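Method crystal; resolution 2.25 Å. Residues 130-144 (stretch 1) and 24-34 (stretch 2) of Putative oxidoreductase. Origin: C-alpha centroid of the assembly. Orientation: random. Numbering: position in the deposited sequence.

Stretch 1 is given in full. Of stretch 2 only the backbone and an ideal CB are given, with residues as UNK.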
# COMPACT_ATOMS: atom_id res chain seq x y z
N PRO B 130 4.70 12.57 15.75
CA PRO B 130 5.18 11.33 15.15
C PRO B 130 5.35 11.47 13.64
O PRO B 130 4.68 12.28 13.00
CB PRO B 130 4.07 10.32 15.48
CG PRO B 130 2.87 11.15 15.83
CD PRO B 130 3.45 12.36 16.49
N VAL B 131 6.27 10.67 13.09
CA VAL B 131 6.62 10.74 11.68
C VAL B 131 6.41 9.40 10.96
O VAL B 131 6.21 8.36 11.60
CB VAL B 131 8.08 11.20 11.49
CG1 VAL B 131 8.29 12.56 12.15
CG2 VAL B 131 9.05 10.17 12.06
N SER B 132 6.48 9.46 9.63
CA SER B 132 6.20 8.36 8.72
C SER B 132 6.60 8.88 7.32
O SER B 132 6.46 10.07 7.08
CB SER B 132 4.69 8.05 8.75
OG SER B 132 4.33 6.98 7.89
N GLY B 133 7.14 8.07 6.41
CA GLY B 133 7.73 6.77 6.65
C GLY B 133 9.09 6.64 5.97
O GLY B 133 9.21 6.80 4.75
N GLY B 134 10.11 6.39 6.78
CA GLY B 134 11.38 5.88 6.29
C GLY B 134 12.58 6.76 6.55
O GLY B 134 12.49 7.99 6.55
N ALA B 135 13.72 6.10 6.77
CA ALA B 135 14.99 6.75 6.98
C ALA B 135 15.45 7.52 5.74
O ALA B 135 16.06 8.59 5.87
CB ALA B 135 16.05 5.72 7.37
N ALA B 136 15.16 6.99 4.56
CA ALA B 136 15.53 7.65 3.30
C ALA B 136 14.78 8.96 3.14
O ALA B 136 15.38 10.00 2.84
CB ALA B 136 15.26 6.73 2.11
N ALA B 137 13.47 8.92 3.35
CA ALA B 137 12.63 10.12 3.36
C ALA B 137 13.14 11.14 4.37
O ALA B 137 13.12 12.34 4.12
CB ALA B 137 11.18 9.75 3.68
N ALA B 138 13.61 10.64 5.52
CA ALA B 138 14.10 11.50 6.60
C ALA B 138 15.33 12.29 6.19
O ALA B 138 15.44 13.48 6.50
CB ALA B 138 14.40 10.66 7.84
N ALA B 139 16.26 11.64 5.49
CA ALA B 139 17.46 12.31 4.99
C ALA B 139 17.14 13.36 3.92
O ALA B 139 17.83 14.38 3.83
CB ALA B 139 18.45 11.28 4.44
N ARG B 140 16.09 13.12 3.13
CA ARG B 140 15.73 14.00 2.01
C ARG B 140 14.79 15.15 2.39
O ARG B 140 14.51 16.02 1.57
CB ARG B 140 15.06 13.18 0.89
CG ARG B 140 15.98 12.18 0.20
CD ARG B 140 15.38 11.69 -1.11
NE ARG B 140 14.03 11.14 -0.91
CZ ARG B 140 13.73 9.84 -0.80
NH1 ARG B 140 14.67 8.90 -0.87
NH2 ARG B 140 12.46 9.49 -0.62
N GLY B 141 14.29 15.14 3.63
CA GLY B 141 13.32 16.13 4.07
C GLY B 141 11.95 15.92 3.46
O GLY B 141 11.24 16.89 3.20
N GLU B 142 11.58 14.66 3.26
CA GLU B 142 10.30 14.31 2.62
C GLU B 142 9.36 13.53 3.54
O GLU B 142 8.39 12.92 3.07
CB GLU B 142 10.57 13.52 1.32
CG GLU B 142 10.82 14.42 0.12
CD GLU B 142 11.41 13.70 -1.07
OE1 GLU B 142 11.25 12.46 -1.18
OE2 GLU B 142 12.05 14.38 -1.92
N LEU B 143 9.61 13.57 4.84
CA LEU B 143 8.75 12.88 5.80
C LEU B 143 7.32 13.42 5.81
O LEU B 143 7.06 14.54 5.37
CB LEU B 143 9.32 12.97 7.23
CG LEU B 143 10.46 12.02 7.58
CD1 LEU B 143 10.90 12.24 9.02
CD2 LEU B 143 10.07 10.56 7.35
N ALA B 144 6.41 12.58 6.30
CA ALA B 144 5.12 13.04 6.77
C ALA B 144 5.22 13.16 8.28
O ALA B 144 5.88 12.34 8.93
CB ALA B 144 4.03 12.06 6.39
N UNK B 24 19.44 7.82 16.50
CA UNK B 24 19.31 6.45 16.04
C UNK B 24 18.98 6.39 14.56
O UNK B 24 19.28 7.32 13.81
CB UNK B 24 18.24 5.72 16.85
N UNK B 25 18.34 5.30 14.14
CA UNK B 25 18.09 5.07 12.71
C UNK B 25 17.09 6.04 12.06
O UNK B 25 17.08 6.18 10.84
CB UNK B 25 17.58 3.64 12.52
N UNK B 26 16.27 6.70 12.88
CA UNK B 26 15.40 7.78 12.39
C UNK B 26 15.89 9.16 12.83
O UNK B 26 15.85 10.12 12.05
CB UNK B 26 13.97 7.56 12.88
N UNK B 27 16.36 9.27 14.07
CA UNK B 27 16.85 10.54 14.60
C UNK B 27 18.03 11.13 13.84
O UNK B 27 18.10 12.34 13.62
CB UNK B 27 17.25 10.35 16.07
N UNK B 28 18.96 10.26 13.44
CA UNK B 28 20.18 10.68 12.75
C UNK B 28 19.93 11.31 11.38
O UNK B 28 20.41 12.40 11.11
CB UNK B 28 21.11 9.48 12.59
N UNK B 29 19.17 10.62 10.51
CA UNK B 29 18.86 11.22 9.20
C UNK B 29 18.01 12.49 9.28
O UNK B 29 18.23 13.41 8.49
CB UNK B 29 18.13 10.19 8.33
N UNK B 30 17.06 12.53 10.21
CA UNK B 30 16.33 13.77 10.49
C UNK B 30 17.27 14.90 10.90
O UNK B 30 17.24 15.97 10.30
CB UNK B 30 15.29 13.54 11.59
N UNK B 31 18.08 14.65 11.92
CA UNK B 31 19.01 15.66 12.41
C UNK B 31 20.03 16.06 11.34
O UNK B 31 20.46 17.21 11.28
CB UNK B 31 19.73 15.14 13.66
N UNK B 32 20.40 15.10 10.49
CA UNK B 32 21.29 15.37 9.36
C UNK B 32 20.64 16.33 8.35
O UNK B 32 21.30 17.23 7.83
CB UNK B 32 21.67 14.06 8.67
N UNK B 33 19.35 16.13 8.08
CA UNK B 33 18.59 17.05 7.23
C UNK B 33 18.57 18.46 7.83
O UNK B 33 18.67 19.45 7.12
CB UNK B 33 17.16 16.54 7.04
N UNK B 34 18.45 18.52 9.15
CA UNK B 34 18.41 19.80 9.87
C UNK B 34 19.73 20.59 9.87
O UNK B 34 19.73 21.77 10.23
CB UNK B 34 17.99 19.54 11.32

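The helix of 135-140 in stretch 1 and the helix that begins at 27 in stretch 2 run nearly parallel: their axes make an angle of 16° and approach to 7.3 Å. Spacing this tight leaves little room for side chains between them, and Ala 135, Ala 138 and Ala 139 line the stretch 1 side of it.

Position 24 is out of reach of stretch 1. Its ideal CB would have room, so these backbone angles and neighbours leave the choice wide; the residue is Gly 24. At 25 the CA-to-CB bond points sideways into open space, which would suit many polar side chains. Asn 25 is found, and its contact is through the backbone, Asn 25 O lying 3.6 Å from Ala 135 CB.

At 26 CA-to-CB also points sideways, with nothing of stretch 1 within 5.5 Å of the ideal CB. Beyond it, however, Val 131, Ala 138 and Leu 143 offer an apolar hollow, which favours a long, flexible apolar chain. Met 26 supplies one, folded m, m, m: its CE lies 3.8 Å from Val 131 CG2, 4.0 Å from Ala 138 CB and 4.1 Å from Leu 143 CD1, while its SD is 3.7 Å from Ala 135 N.

Position 27 points away and 28 is out of reach, so stretch 1 restrains neither; they are Gly 27 and Ala 28.

At 29 CA-to-CB points toward the neighbouring helix, the ideal CB 3.6 Å from Ala 135 O and 3.8 Å from Ala 138 CB. Only something compact looks comfortable: alanine, serine or proline, the last allowed by phi of -64° and a place in the first helical turn. Pro 29 it is, with its CB also 4.2 Å from Ala 139 CB.

Position 30 points sideways, its ideal CB 4.8 Å from Ala 138 CB and 5.3 Å from Leu 143 CD1, so leucine or methionine could reach the apolar surface. Met 30 places CG 3.9 Å from Leu 143 CD1 and CE 4.1 Å from Val 131 CG2.

Position 31 points away, and Ala 31 makes no contact. Position 32 points toward stretch 1 but finds nothing close; a small polar residue would do, and Thr 32 OG1 instead donates to Ala 28 O at 2.6 Å.

At 33 CB faces Ala 138 O, beside the helix end, where a long apolar or basic chain can run past Gly 141. Arg 33 CB sits 3.5 Å from Ala 138 O, and its NE and NH2 are hydrogen-bonded elsewhere in the structure; NE is 3.5 Å from Gly 141 CA, and Arg 140 O lies over one guanidinium face, 3.8 Å from NH1, without a hydrogen bond.

Position 34 is out of reach; it is Met 34.

Stretch 2, residues 24-34: GNMGAPMATRM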
# COMPACT_ATOMS: atom_id res chain seq x y z
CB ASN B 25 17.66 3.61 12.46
CG ASN B 25 18.83 2.63 12.56
OD1 ASN B 25 20.00 3.02 12.46
ND2 ASN B 25 18.51 1.36 12.74
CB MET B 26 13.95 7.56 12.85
CG MET B 26 13.18 6.55 12.01
SD MET B 26 12.94 7.01 10.27
CE MET B 26 12.11 8.59 10.43
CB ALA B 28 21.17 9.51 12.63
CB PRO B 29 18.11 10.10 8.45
CG PRO B 29 17.89 9.01 9.41
CD PRO B 29 18.72 9.22 10.62
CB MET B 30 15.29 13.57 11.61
CG MET B 30 13.86 13.61 11.13
SD MET B 30 12.69 13.65 12.49
CE MET B 30 12.62 11.91 12.87
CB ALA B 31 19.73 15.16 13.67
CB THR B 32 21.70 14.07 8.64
OG1 THR B 32 22.34 13.19 9.56
CG2 THR B 32 22.65 14.37 7.49
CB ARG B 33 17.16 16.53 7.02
CG ARG B 33 16.18 17.52 6.39
CD ARG B 33 16.56 17.85 4.95
NE ARG B 33 15.62 18.79 4.33
CZ ARG B 33 15.76 19.31 3.11
NH1 ARG B 33 16.81 18.99 2.36
NH2 ARG B 33 14.85 20.16 2.65
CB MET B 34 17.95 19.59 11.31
CG MET B 34 16.51 19.14 11.43
SD MET B 34 16.00 18.95 13.14
CE MET B 34 14.40 18.17 12.93
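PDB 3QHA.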